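Local coordinates for outer surface protein (Bacillus cereus ATCC 14579, PDB 1X7F) that has no assigned function but is probably a glycosidase of the 6-phospho-N-acetylmuramidase family, cleaving phosphorylated N-acetylmuramyl sugars, at residues I198-F203 with G242-V247; R27-S32 with H237-G242; K142-V147 with A166-H171; S148-Y153 with Y183-R188; I231-K236 with E368-D373. All blocks are in the same frame, centred on the assembly; numbering follows the deposited sequence. Where two conformers were deposited one is given.

Interaction 1. Residues I198-F203 with G242-V247; sequences IRSAAF and GLIDDV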
# COMPACT_ATOMS: atom_id res chain seq x y z
N ILE A 198 -0.00 16.59 -3.65
CA ILE A 198 1.16 16.01 -4.33
C ILE A 198 1.21 14.49 -4.17
O ILE A 198 1.02 13.95 -3.09
CB ILE A 198 2.48 16.72 -3.87
CG1 ILE A 198 2.52 18.13 -4.48
CG2 ILE A 198 3.74 15.93 -4.26
CD1 ILE A 198 3.23 19.14 -3.65
N ARG A 199 1.41 13.82 -5.30
CA ARG A 199 1.50 12.37 -5.41
C ARG A 199 2.49 11.79 -4.40
O ARG A 199 3.64 12.24 -4.34
CB ARG A 199 2.01 12.07 -6.81
CG ARG A 199 1.49 10.83 -7.46
CD ARG A 199 1.87 10.79 -8.93
NE ARG A 199 2.46 9.50 -9.25
CZ ARG A 199 3.34 9.29 -10.22
NH1 ARG A 199 3.76 10.28 -11.00
NH2 ARG A 199 3.79 8.06 -10.40
N SER A 200 2.05 10.81 -3.62
CA SER A 200 2.90 10.20 -2.61
C SER A 200 3.15 8.73 -2.91
O SER A 200 2.38 8.09 -3.63
CB SER A 200 2.30 10.35 -1.22
OG SER A 200 1.02 9.75 -1.16
N ALA A 201 4.24 8.22 -2.36
CA ALA A 201 4.60 6.82 -2.48
C ALA A 201 5.37 6.38 -1.22
O ALA A 201 6.02 7.19 -0.56
CB ALA A 201 5.43 6.59 -3.76
N ALA A 202 5.29 5.09 -0.91
CA ALA A 202 6.09 4.49 0.15
C ALA A 202 6.53 3.10 -0.30
O ALA A 202 6.02 2.55 -1.30
CB ALA A 202 5.29 4.39 1.48
N PHE A 203 7.45 2.52 0.47
CA PHE A 203 8.08 1.24 0.15
C PHE A 203 7.58 0.09 1.02
O PHE A 203 7.38 0.25 2.23
CB PHE A 203 9.59 1.35 0.34
CG PHE A 203 10.30 2.11 -0.74
CD1 PHE A 203 10.74 3.42 -0.52
CD2 PHE A 203 10.56 1.52 -1.98
CE1 PHE A 203 11.45 4.11 -1.50
CE2 PHE A 203 11.25 2.20 -2.96
CZ PHE A 203 11.69 3.50 -2.73
N GLY A 242 -5.37 6.07 3.08
CA GLY A 242 -5.82 7.16 2.21
C GLY A 242 -4.74 8.20 1.90
O GLY A 242 -5.04 9.22 1.28
N LEU A 243 -3.50 7.96 2.32
CA LEU A 243 -2.46 8.98 2.21
C LEU A 243 -1.33 8.61 1.26
O LEU A 243 -0.40 9.40 1.05
CB LEU A 243 -1.89 9.33 3.60
CG LEU A 243 -2.84 9.91 4.67
CD1 LEU A 243 -2.08 10.17 5.97
CD2 LEU A 243 -3.58 11.18 4.21
N ILE A 244 -1.41 7.42 0.68
CA ILE A 244 -0.35 6.89 -0.18
C ILE A 244 -0.99 6.49 -1.48
O ILE A 244 -1.99 5.77 -1.49
CB ILE A 244 0.40 5.69 0.50
CG1 ILE A 244 1.11 6.11 1.80
CG2 ILE A 244 1.42 5.04 -0.47
CD1 ILE A 244 2.28 7.16 1.62
N ASP A 245 -0.43 6.98 -2.58
CA ASP A 245 -0.90 6.64 -3.92
C ASP A 245 -0.17 5.43 -4.49
O ASP A 245 -0.80 4.50 -4.97
CB ASP A 245 -0.75 7.84 -4.86
CG ASP A 245 -1.35 9.10 -4.29
OD1 ASP A 245 -2.52 9.05 -3.84
OD2 ASP A 245 -0.74 10.18 -4.22
N ASP A 246 1.16 5.46 -4.45
CA ASP A 246 1.97 4.42 -5.10
C ASP A 246 2.67 3.51 -4.09
O ASP A 246 3.23 3.97 -3.10
CB ASP A 246 2.99 5.07 -6.06
CG ASP A 246 2.33 5.83 -7.20
OD1 ASP A 246 1.08 5.80 -7.30
OD2 ASP A 246 2.96 6.49 -8.06
N VAL A 247 2.62 2.21 -4.35
CA VAL A 247 3.25 1.23 -3.47
C VAL A 247 4.42 0.58 -4.23
O VAL A 247 4.23 -0.02 -5.28
CB VAL A 247 2.21 0.20 -2.93
CG1 VAL A 247 2.90 -0.95 -2.19
CG2 VAL A 247 1.20 0.88 -2.01
O HOH W 1 -0.26 7.80 -8.82
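Asp246 reaches across to Ala201 and Arg199, and its side chain is best followed outward from the backbone. CB rests 3.7 Å from CB of Ala201, the two residues being paired in parallel register with their side chains on the same face of the sheet. The first torsion sets CG opposite the carbonyl carbon (chi1 -62°), which carries the carboxylate to the edge of the Arg199 guanidinium. OD2 then lies in the plane of that guanidinium, 3.3 Å from Arg199 NE and nearer still to NH2, whose position is less certain; the two flat groups are turned 62° against each other. OD2 also pairs with Arg57, and Arg199 has a second carboxylate partner in Glu89. OD1 takes a bond from a water at 2.8 Å and another from the backbone N of Lys28.

One residue earlier, Asp245 OD2 accepts Ser200 N at 2.9 Å on its anti side, while in the conformer modelled here Ser200 OG donates to Leu243 O at 2.7 Å. Ser200 O in turn is gripped by two amides: Asp246 N at 3.0 Å, in the carbonyl plane, and Asp245 N, well above it. Ala202 N continues the pairing with a bond to Asp246 O at 3.2 Å.

Strand 246-249 lies between 201-204 and 28-33 in the sheet. On its other side 201-204 exchanges backbone bonds with the Gly169-His171 region, closing the parallel sheet into a beta/alpha barrel, while Leu238 of helix 231-240 packs on Ala202 and Val247.

Interaction 2. Residues R27-S32 with H237-G242; sequences RKLGIS and HLWATG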
# COMPACT_ATOMS: atom_id res chain seq x y z
N ARG A 27 -3.65 4.97 -8.41
CA ARG A 27 -2.75 4.23 -7.51
C ARG A 27 -1.89 3.25 -8.30
O ARG A 27 -2.41 2.47 -9.10
CB ARG A 27 -3.55 3.50 -6.42
CG ARG A 27 -4.09 4.45 -5.36
CD ARG A 27 -5.07 3.87 -4.37
NE ARG A 27 -5.63 4.93 -3.53
CZ ARG A 27 -6.44 4.74 -2.49
NH1 ARG A 27 -6.80 3.52 -2.13
NH2 ARG A 27 -6.89 5.79 -1.81
N LYS A 28 -0.58 3.34 -8.10
CA LYS A 28 0.34 2.53 -8.88
C LYS A 28 1.04 1.52 -8.02
O LYS A 28 1.20 1.73 -6.81
CB LYS A 28 1.40 3.41 -9.57
CG LYS A 28 0.90 4.28 -10.68
CD LYS A 28 2.08 4.98 -11.35
CE LYS A 28 1.64 6.04 -12.37
NZ LYS A 28 2.76 6.42 -13.31
N LEU A 29 1.47 0.43 -8.66
CA LEU A 29 2.43 -0.50 -8.07
C LEU A 29 3.80 -0.27 -8.70
O LEU A 29 3.91 -0.04 -9.91
CB LEU A 29 1.97 -1.95 -8.25
CG LEU A 29 0.98 -2.42 -7.17
CD1 LEU A 29 0.25 -3.68 -7.62
CD2 LEU A 29 1.71 -2.62 -5.79
N GLY A 30 4.84 -0.33 -7.88
CA GLY A 30 6.21 -0.15 -8.35
C GLY A 30 7.14 -1.25 -7.89
O GLY A 30 6.82 -2.00 -6.99
N ILE A 31 8.31 -1.32 -8.54
CA ILE A 31 9.41 -2.24 -8.20
C ILE A 31 10.71 -1.44 -8.12
O ILE A 31 10.84 -0.39 -8.77
CB ILE A 31 9.57 -3.35 -9.29
CG1 ILE A 31 9.54 -2.74 -10.72
CG2 ILE A 31 8.51 -4.44 -9.12
CD1 ILE A 31 10.20 -3.60 -11.83
N SER A 32 11.68 -1.93 -7.36
CA SER A 32 12.99 -1.28 -7.34
C SER A 32 14.01 -2.10 -8.10
O SER A 32 13.92 -3.33 -8.12
CB SER A 32 13.47 -1.04 -5.90
OG SER A 32 12.64 -0.07 -5.28
N HIS A 237 -2.32 -2.00 3.69
CA HIS A 237 -2.23 -1.01 4.74
C HIS A 237 -1.94 0.40 4.19
O HIS A 237 -2.68 1.34 4.49
CB HIS A 237 -1.22 -1.44 5.80
CG HIS A 237 -1.18 -0.54 6.99
ND1 HIS A 237 -0.12 -0.52 7.87
CD2 HIS A 237 -2.07 0.37 7.45
CE1 HIS A 237 -0.36 0.36 8.82
NE2 HIS A 237 -1.53 0.92 8.58
N LEU A 238 -0.89 0.53 3.39
CA LEU A 238 -0.53 1.83 2.78
C LEU A 238 -1.69 2.51 2.03
O LEU A 238 -1.93 3.71 2.21
CB LEU A 238 0.69 1.67 1.86
CG LEU A 238 2.02 1.29 2.53
CD1 LEU A 238 3.13 1.19 1.51
CD2 LEU A 238 2.39 2.28 3.61
N TRP A 239 -2.41 1.75 1.22
CA TRP A 239 -3.56 2.26 0.50
C TRP A 239 -4.74 2.57 1.41
O TRP A 239 -5.47 3.52 1.16
CB TRP A 239 -4.00 1.32 -0.64
CG TRP A 239 -3.09 1.34 -1.86
CD1 TRP A 239 -2.49 2.43 -2.43
CD2 TRP A 239 -2.74 0.21 -2.68
NE1 TRP A 239 -1.76 2.04 -3.53
CE2 TRP A 239 -1.90 0.69 -3.71
CE3 TRP A 239 -3.04 -1.16 -2.64
CZ2 TRP A 239 -1.35 -0.15 -4.69
CZ3 TRP A 239 -2.49 -2.00 -3.62
CH2 TRP A 239 -1.64 -1.49 -4.61
N ALA A 240 -4.93 1.77 2.46
CA ALA A 240 -6.03 2.01 3.42
C ALA A 240 -5.88 3.30 4.24
O ALA A 240 -6.87 3.80 4.76
CB ALA A 240 -6.26 0.79 4.34
N THR A 241 -4.66 3.81 4.40
CA THR A 241 -4.46 5.08 5.12
C THR A 241 -5.15 6.24 4.38
O THR A 241 -5.51 7.25 4.98
CB THR A 241 -2.95 5.42 5.33
OG1 THR A 241 -2.30 5.55 4.06
CG2 THR A 241 -2.18 4.28 6.05
N GLY A 242 -5.37 6.07 3.08
CA GLY A 242 -5.82 7.16 2.21
C GLY A 242 -4.74 8.20 1.90
O GLY A 242 -5.04 9.22 1.28
O HOH W 2 -8.05 4.71 1.05
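Trp239 O is one of the atoms that hold Arg27, by way of a water. The water donates to this oxygen at 2.8 Å and accepts from Arg27 NH2 at 3.3 Å, while Gly242 N binds the same oxygen at 3.2 Å as the chain leaves the helix with positive phi. Arg27 NH1 has its own partner in the backbone O of Arg267.

The rest of the arginine runs along the indole. Its chain is extended from CG to NE and passes Trp239 in the opposite sense, with CD 3.5 Å from CD1 of the ring and CB 3.7 Å from NE1. The guanidinium and indole planes are nearly parallel, 6° apart, though the guanidinium lies beyond the ring, by the helix backbone. Trp239 NE1 bonds to Asp245 O, which fixes how the indole is turned. At the far end of the ring Leu29 crosses at about a right angle, its CD2 3.7 Å from CH2, and Lys28 O lies in the ring plane, 3.8 Å from CZ2.

Helix 231-240 links strands 201-204 and 246-249, and Trp239 also touches Val247. Its indole therefore reaches past 246-249 to the start of 28-33, which has strand 55-62 as its other neighbour.

Interaction 3. Residues K142-V147 with A166-H171; sequences KIELNV and ALIGCH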
# COMPACT_ATOMS: atom_id res chain seq x y z
N LYS A 142 10.23 14.89 -13.57
CA LYS A 142 9.59 15.00 -12.26
C LYS A 142 10.65 15.17 -11.18
O LYS A 142 11.71 14.54 -11.25
CB LYS A 142 8.75 13.75 -11.95
CG LYS A 142 7.50 13.56 -12.79
CD LYS A 142 6.36 14.46 -12.34
CE LYS A 142 5.25 14.52 -13.38
NZ LYS A 142 5.76 15.02 -14.69
N ILE A 143 10.38 16.02 -10.20
CA ILE A 143 11.27 16.15 -9.05
C ILE A 143 10.63 15.45 -7.86
O ILE A 143 9.65 15.94 -7.30
CB ILE A 143 11.58 17.65 -8.71
CG1 ILE A 143 12.01 18.46 -9.96
CG2 ILE A 143 12.62 17.73 -7.58
CD1 ILE A 143 13.22 17.94 -10.72
N GLU A 144 11.18 14.29 -7.50
CA GLU A 144 10.69 13.53 -6.35
C GLU A 144 11.34 13.99 -5.04
O GLU A 144 12.56 14.00 -4.91
CB GLU A 144 10.89 12.02 -6.54
CG GLU A 144 10.28 11.20 -5.41
CD GLU A 144 10.11 9.75 -5.77
OE1 GLU A 144 9.00 9.36 -6.18
OE2 GLU A 144 11.07 8.98 -5.65
N LEU A 145 10.50 14.37 -4.09
CA LEU A 145 10.97 14.83 -2.79
C LEU A 145 10.84 13.71 -1.75
O LEU A 145 10.05 12.78 -1.91
CB LEU A 145 10.17 16.05 -2.33
CG LEU A 145 10.10 17.28 -3.24
CD1 LEU A 145 9.07 18.23 -2.69
CD2 LEU A 145 11.46 17.97 -3.38
N ASN A 146 11.64 13.82 -0.70
CA ASN A 146 11.58 12.90 0.43
C ASN A 146 10.39 13.27 1.31
O ASN A 146 10.35 14.35 1.89
CB ASN A 146 12.90 12.97 1.23
CG ASN A 146 13.08 11.80 2.20
OD1 ASN A 146 12.12 11.10 2.57
ND2 ASN A 146 14.31 11.57 2.60
N VAL A 147 9.42 12.37 1.42
CA VAL A 147 8.25 12.58 2.29
C VAL A 147 8.61 12.41 3.78
O VAL A 147 8.00 13.03 4.64
CB VAL A 147 7.06 11.68 1.89
CG1 VAL A 147 5.80 12.03 2.67
CG2 VAL A 147 6.77 11.84 0.42
N ALA A 166 5.29 19.56 -11.28
CA ALA A 166 6.47 18.73 -11.53
C ALA A 166 6.89 17.90 -10.30
O ALA A 166 7.64 16.92 -10.42
CB ALA A 166 7.63 19.59 -12.04
N LEU A 167 6.38 18.27 -9.13
CA LEU A 167 6.71 17.58 -7.88
C LEU A 167 5.93 16.28 -7.64
O LEU A 167 4.73 16.20 -7.91
CB LEU A 167 6.52 18.52 -6.68
CG LEU A 167 7.42 19.75 -6.57
CD1 LEU A 167 6.98 20.61 -5.39
CD2 LEU A 167 8.89 19.37 -6.45
N ILE A 168 6.65 15.27 -7.16
CA ILE A 168 6.08 14.08 -6.53
C ILE A 168 6.85 13.82 -5.23
O ILE A 168 7.83 14.51 -4.93
CB ILE A 168 6.09 12.82 -7.47
CG1 ILE A 168 7.51 12.48 -7.95
CG2 ILE A 168 5.14 13.02 -8.67
CD1 ILE A 168 7.61 11.20 -8.77
N GLY A 169 6.39 12.85 -4.44
CA GLY A 169 7.02 12.53 -3.19
C GLY A 169 7.13 11.04 -2.95
O GLY A 169 6.22 10.27 -3.27
N CYS A 170 8.26 10.62 -2.38
CA CYS A 170 8.40 9.24 -1.95
C CYS A 170 9.13 9.17 -0.62
O CYS A 170 10.14 9.85 -0.41
CB CYS A 170 9.10 8.39 -3.01
SG CYS A 170 9.22 6.63 -2.62
N HIS A 171 8.61 8.35 0.28
CA HIS A 171 9.24 8.06 1.55
C HIS A 171 10.57 7.34 1.38
O HIS A 171 10.82 6.77 0.31
CB HIS A 171 8.32 7.17 2.36
CG HIS A 171 7.29 7.90 3.14
ND1 HIS A 171 7.54 8.44 4.38
CD2 HIS A 171 5.97 8.12 2.88
CE1 HIS A 171 6.43 9.00 4.85
NE2 HIS A 171 5.47 8.82 3.95
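Ile143 and Leu167 begin a run of parallel pairs that continues through Glu144 with Ile168 and Leu145 with Gly169 to Asn146 with Cys170. Five backbone bonds hold the two segments together, among them Leu145 N to Ile168 O at 2.8 Å and Cys170 N to Leu145 O at 2.8 Å. Leu145 CD1 meets Leu167 CD2 at 3.9 Å on one face of the sheet. On the other, Glu144 swings CG opposite its own amide nitrogen (chi1 -175°) and lays its carboxylate end along the second strand, with OE1 3.5 Å from Ile168 CD1 and CD close on Cys170 CB.

Past the paired residues, Val147 sits over the His171 ring: CB is 3.8 Å from the centroid and only 7° off the normal, a CH-pi contact. The CG2 methyl lies 3.5 Å from C of Gly169, where no side chain stands in the way.

The next shell sets these groups. Glu144 OE1 makes a salt bridge with Arg57, and helix 153-157, the crossover of this beta-alpha-beta unit, covers Leu145 and Leu167. Phe186 stacks on His171, whose ND1 bonds to Ser148 OG and NE2 to Ser190 OG. With both nitrogens engaged, the imidazole is fixed in rotation as well as position, presenting a settled face to Val147.

Interaction 4. Residues S148-Y153 with Y183-R188; sequences SNDIAY and YDYFIR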
# COMPACT_ATOMS: atom_id res chain seq x y z
N SER A 148 9.65 11.61 4.04
CA SER A 148 9.97 11.14 5.39
C SER A 148 10.52 12.17 6.40
O SER A 148 10.86 11.80 7.52
CB SER A 148 10.90 9.92 5.33
OG SER A 148 10.34 8.89 4.53
N ASN A 149 10.60 13.43 6.00
CA ASN A 149 11.02 14.50 6.90
C ASN A 149 9.82 15.37 7.24
O ASN A 149 9.25 16.04 6.38
CB ASN A 149 12.14 15.34 6.25
CG ASN A 149 13.01 16.06 7.28
OD1 ASN A 149 12.76 16.04 8.49
ND2 ASN A 149 14.06 16.71 6.79
N ASP A 150 9.44 15.35 8.52
CA ASP A 150 8.22 16.02 8.99
C ASP A 150 8.44 17.50 9.30
O ASP A 150 8.33 17.94 10.45
CB ASP A 150 7.65 15.26 10.21
CG ASP A 150 6.38 15.90 10.77
OD1 ASP A 150 5.55 16.44 10.00
OD2 ASP A 150 6.14 15.89 12.00
N ILE A 151 8.74 18.25 8.25
CA ILE A 151 8.96 19.69 8.36
C ILE A 151 8.20 20.41 7.25
O ILE A 151 7.74 19.78 6.28
CB ILE A 151 10.47 20.01 8.29
CG1 ILE A 151 11.12 19.29 7.10
CG2 ILE A 151 11.16 19.64 9.60
CD1 ILE A 151 12.36 19.98 6.55
N ALA A 152 8.04 21.73 7.40
CA ALA A 152 7.39 22.56 6.40
C ALA A 152 8.31 22.78 5.19
O ALA A 152 8.74 23.90 4.90
CB ALA A 152 6.96 23.89 7.01
N TYR A 153 8.60 21.67 4.51
CA TYR A 153 9.53 21.60 3.39
C TYR A 153 8.86 22.13 2.12
O TYR A 153 9.41 23.00 1.43
CB TYR A 153 9.99 20.14 3.22
CG TYR A 153 11.03 19.86 2.14
CD1 TYR A 153 10.98 18.66 1.43
CD2 TYR A 153 12.04 20.77 1.84
CE1 TYR A 153 11.92 18.37 0.45
CE2 TYR A 153 12.99 20.48 0.84
CZ TYR A 153 12.91 19.28 0.15
OH TYR A 153 13.81 18.97 -0.82
N TYR A 183 4.18 4.77 13.20
CA TYR A 183 2.93 5.05 12.53
C TYR A 183 2.50 6.53 12.56
O TYR A 183 2.22 7.11 11.52
CB TYR A 183 1.79 4.16 13.06
CG TYR A 183 0.54 4.35 12.25
CD1 TYR A 183 0.44 3.81 10.97
CD2 TYR A 183 -0.53 5.10 12.74
CE1 TYR A 183 -0.70 3.99 10.21
CE2 TYR A 183 -1.69 5.29 11.98
CZ TYR A 183 -1.76 4.73 10.73
OH TYR A 183 -2.88 4.91 9.97
N ASP A 184 2.41 7.12 13.74
CA ASP A 184 1.91 8.50 13.82
C ASP A 184 2.81 9.49 13.07
O ASP A 184 2.31 10.42 12.44
CB ASP A 184 1.68 8.95 15.27
CG ASP A 184 0.50 8.23 15.95
OD1 ASP A 184 -0.45 7.76 15.26
OD2 ASP A 184 0.43 8.12 17.19
N TYR A 185 4.13 9.30 13.15
CA TYR A 185 5.07 10.15 12.43
C TYR A 185 4.86 10.02 10.91
O TYR A 185 4.81 11.02 10.20
CB TYR A 185 6.53 9.84 12.84
CG TYR A 185 7.58 10.63 12.08
CD1 TYR A 185 7.92 11.92 12.49
CD2 TYR A 185 8.23 10.10 10.97
CE1 TYR A 185 8.88 12.66 11.81
CE2 TYR A 185 9.19 10.83 10.27
CZ TYR A 185 9.50 12.11 10.69
OH TYR A 185 10.45 12.84 10.01
N PHE A 186 4.75 8.78 10.45
CA PHE A 186 4.53 8.45 9.04
C PHE A 186 3.28 9.13 8.46
O PHE A 186 3.28 9.58 7.31
CB PHE A 186 4.43 6.93 8.89
CG PHE A 186 3.81 6.47 7.59
CD1 PHE A 186 4.59 6.28 6.45
CD2 PHE A 186 2.44 6.22 7.52
CE1 PHE A 186 4.02 5.86 5.27
CE2 PHE A 186 1.86 5.79 6.32
CZ PHE A 186 2.66 5.61 5.20
N ILE A 187 2.22 9.18 9.26
CA ILE A 187 0.97 9.84 8.88
C ILE A 187 1.14 11.36 8.79
O ILE A 187 0.72 11.95 7.79
CB ILE A 187 -0.17 9.43 9.86
CG1 ILE A 187 -0.51 7.92 9.73
CG2 ILE A 187 -1.41 10.33 9.69
CD1 ILE A 187 -1.19 7.48 8.41
N ARG A 188 1.72 11.99 9.81
CA ARG A 188 2.01 13.43 9.75
C ARG A 188 2.76 13.80 8.46
O ARG A 188 2.37 14.73 7.77
CB ARG A 188 2.80 13.92 10.99
CG ARG A 188 1.99 14.00 12.28
CD ARG A 188 2.65 14.79 13.43
NE ARG A 188 4.04 14.40 13.69
CZ ARG A 188 4.43 13.41 14.50
NH1 ARG A 188 3.54 12.67 15.16
NH2 ARG A 188 5.72 13.16 14.66
O HOH W 3 11.29 15.46 10.94
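Tyr185 brings ring atom CE1 to 3.3 Å from CB of Asp150. The site is a beta-alpha loop of the barrel, between strand 142-146 and helix 153-157, meeting the first turns of helix 183-195; Asp150 is the centre of an inverse gamma turn in that loop.

The phenol oxygen ties the turn down. Tyr185 OH donates to Ser148 O at 2.7 Å, approaching at a tilt to the carbonyl plane, and accepts from Asp150 N at 3.1 Å. A water also donates to this hydroxyl and, in the Asn149 conformer modelled, to OD1 of that residue.

Asp150 supplies the charge. With CG opposite the backbone N (chi1 180°), its carboxylate points at the helix and divides its oxygens between two arginines one turn apart: OD1 pairs with Arg192 and OD2 with Arg188. The Arg188 chain bends at chi3 and folds its guanidinium over its own helix, where Tyr185 CA lies 3.7 Å above one face. The bond from Arg188 NE to Asp150 OD2 is 3.1 Å long and almost straight, 172° at the hydrogen; the oxygen lies in the guanidinium plane, whereas the nitrogen comes from above the carboxylate plane.

Interaction 5. Residues I231-K236 with E368-D373; sequences IEVQAK and ELFLLD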
# COMPACT_ATOMS: atom_id res chain seq x y z
N ILE A 231 3.56 -9.40 2.16
CA ILE A 231 3.84 -8.30 1.24
C ILE A 231 2.53 -7.61 0.84
O ILE A 231 2.46 -6.38 0.81
CB ILE A 231 4.70 -8.79 0.02
CG1 ILE A 231 5.40 -7.61 -0.67
CG2 ILE A 231 3.87 -9.67 -0.99
CD1 ILE A 231 6.20 -8.00 -1.91
N GLU A 232 1.48 -8.40 0.61
CA GLU A 232 0.19 -7.87 0.17
C GLU A 232 -0.54 -7.13 1.30
O GLU A 232 -1.34 -6.23 1.04
CB GLU A 232 -0.69 -8.98 -0.45
CG GLU A 232 -1.36 -9.92 0.54
CD GLU A 232 -0.48 -11.07 1.00
OE1 GLU A 232 -1.02 -11.97 1.68
OE2 GLU A 232 0.74 -11.11 0.70
N VAL A 233 -0.25 -7.51 2.54
CA VAL A 233 -0.81 -6.84 3.72
C VAL A 233 -0.20 -5.44 3.90
O VAL A 233 -0.92 -4.47 4.14
CB VAL A 233 -0.68 -7.73 4.99
CG1 VAL A 233 -1.21 -7.02 6.23
CG2 VAL A 233 -1.45 -9.05 4.77
N GLN A 234 1.11 -5.34 3.75
CA GLN A 234 1.79 -4.05 3.67
C GLN A 234 1.16 -3.08 2.65
O GLN A 234 0.93 -1.93 2.97
CB GLN A 234 3.26 -4.25 3.32
CG GLN A 234 4.04 -5.15 4.25
CD GLN A 234 5.46 -5.39 3.74
OE1 GLN A 234 5.90 -6.53 3.55
NE2 GLN A 234 6.18 -4.31 3.52
N ALA A 235 0.88 -3.57 1.44
CA ALA A 235 0.27 -2.75 0.38
C ALA A 235 -1.16 -2.34 0.73
O ALA A 235 -1.53 -1.18 0.56
CB ALA A 235 0.30 -3.48 -0.95
N LYS A 236 -1.94 -3.29 1.21
CA LYS A 236 -3.29 -3.03 1.71
C LYS A 236 -3.24 -1.90 2.74
O LYS A 236 -4.02 -0.96 2.68
CB LYS A 236 -3.90 -4.28 2.37
CG LYS A 236 -4.46 -5.34 1.40
CD LYS A 236 -5.05 -6.54 2.20
CE LYS A 236 -5.50 -7.65 1.29
NZ LYS A 236 -6.46 -8.58 1.95
N GLU A 368 -4.14 -9.51 9.55
CA GLU A 368 -4.93 -8.40 8.99
C GLU A 368 -5.89 -7.73 9.98
O GLU A 368 -6.65 -6.84 9.60
CB GLU A 368 -5.73 -8.84 7.75
CG GLU A 368 -4.87 -9.17 6.52
CD GLU A 368 -5.69 -9.34 5.25
OE1 GLU A 368 -6.91 -9.04 5.25
OE2 GLU A 368 -5.12 -9.79 4.22
N LEU A 369 -5.85 -8.12 11.25
CA LEU A 369 -6.81 -7.58 12.22
C LEU A 369 -6.65 -6.07 12.39
O LEU A 369 -7.63 -5.37 12.59
CB LEU A 369 -6.73 -8.30 13.59
CG LEU A 369 -7.08 -9.79 13.67
CD1 LEU A 369 -7.06 -10.27 15.10
CD2 LEU A 369 -8.43 -10.11 13.03
N PHE A 370 -5.41 -5.57 12.34
CA PHE A 370 -5.19 -4.13 12.47
C PHE A 370 -5.92 -3.34 11.35
O PHE A 370 -6.22 -2.16 11.50
CB PHE A 370 -3.68 -3.84 12.47
CG PHE A 370 -3.05 -3.94 11.12
CD1 PHE A 370 -2.90 -2.81 10.32
CD2 PHE A 370 -2.63 -5.17 10.62
CE1 PHE A 370 -2.34 -2.90 9.07
CE2 PHE A 370 -2.06 -5.26 9.37
CZ PHE A 370 -1.91 -4.13 8.59
N LEU A 371 -6.19 -4.00 10.23
CA LEU A 371 -6.86 -3.37 9.10
C LEU A 371 -8.30 -2.97 9.40
O LEU A 371 -8.82 -2.04 8.79
CB LEU A 371 -6.78 -4.26 7.85
CG LEU A 371 -5.45 -4.30 7.10
CD1 LEU A 371 -5.56 -5.24 5.90
CD2 LEU A 371 -4.94 -2.91 6.66
N LEU A 372 -8.92 -3.64 10.37
CA LEU A 372 -10.24 -3.28 10.89
C LEU A 372 -10.40 -1.81 11.34
O LEU A 372 -11.50 -1.26 11.28
CB LEU A 372 -10.64 -4.22 12.03
CG LEU A 372 -10.76 -5.69 11.62
CD1 LEU A 372 -10.98 -6.59 12.85
CD2 LEU A 372 -11.88 -5.85 10.58
N ASP A 373 -9.29 -1.20 11.77
CA ASP A 373 -9.28 0.19 12.19
C ASP A 373 -9.52 1.17 11.03
O ASP A 373 -9.86 2.33 11.25
CB ASP A 373 -7.95 0.53 12.87
CG ASP A 373 -7.72 -0.25 14.18
OD1 ASP A 373 -8.66 -0.89 14.71
OD2 ASP A 373 -6.61 -0.27 14.74
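Lys236 and Glu368 provide the charged part of this contact. NZ of the lysine bonds to OE2 of the glutamate at 2.9 Å, meeting the oxygen on its syn side and 30° out of the carboxylate plane. Both chains are extended beyond CG and cross at about a right angle, with NZ and OE2 the atoms in closest contact. Each end is also held by backbone from the C-terminal domain: Lys236 NZ bonds to Gln271 O, and Glu368 OE1 accepts from Lys273 N. The ion pair is thereby fixed to the start of strand 270-276.

The apolar contacts lie beside it. Val233 uses both methyls: CG1 abuts the edge of the Phe370 ring, 3.7 Å from CE2, and CG2 rests 3.8 Å from Glu368 CG. Leu371 CD1 reaches the aliphatic part of the lysine, 4.0 Å from Lys236 CD. The Phe370 ring also meets His237 edge-to-face, while Leu371 CG sits 3.8 Å above one of its faces.

Helix 231-240 belongs to the N-terminal barrel, and the 3-10 segment 368-373 lies in the connection between strands 358-364 and 380-384 of the C-terminal sheet. The arrangement is a domain interface, a salt bridge flanked by small hydrophobic contacts, joining the two parts of a 6-phospho-N-acetylmuramidase-like chain.

Interactions 1, 2, 3 and 4 belong to the barrel; interaction 5 joins it to the C-terminal domain. Interactions 1 and 2 are adjoining strand and helix contacts, their centres about 6 Å apart, sharing Gly242 and linked by Val247 O to Gly30 N at 2.7 Å. Interaction 3 meets interaction 1 where the barrel closes, Arg199 O to Gly169 N at 2.8 Å, and touches interaction 4 where Leu145 CD2 packs 3.6 Å from Tyr153 OH. Helix 231-240 serves both interactions 2 and 5, whereas interactions 3 and 5 stand about 25 Å apart between centres. Barrel enzymes generally hold their active site at the C-terminal strand ends, the end where the loop of interaction 4 lies.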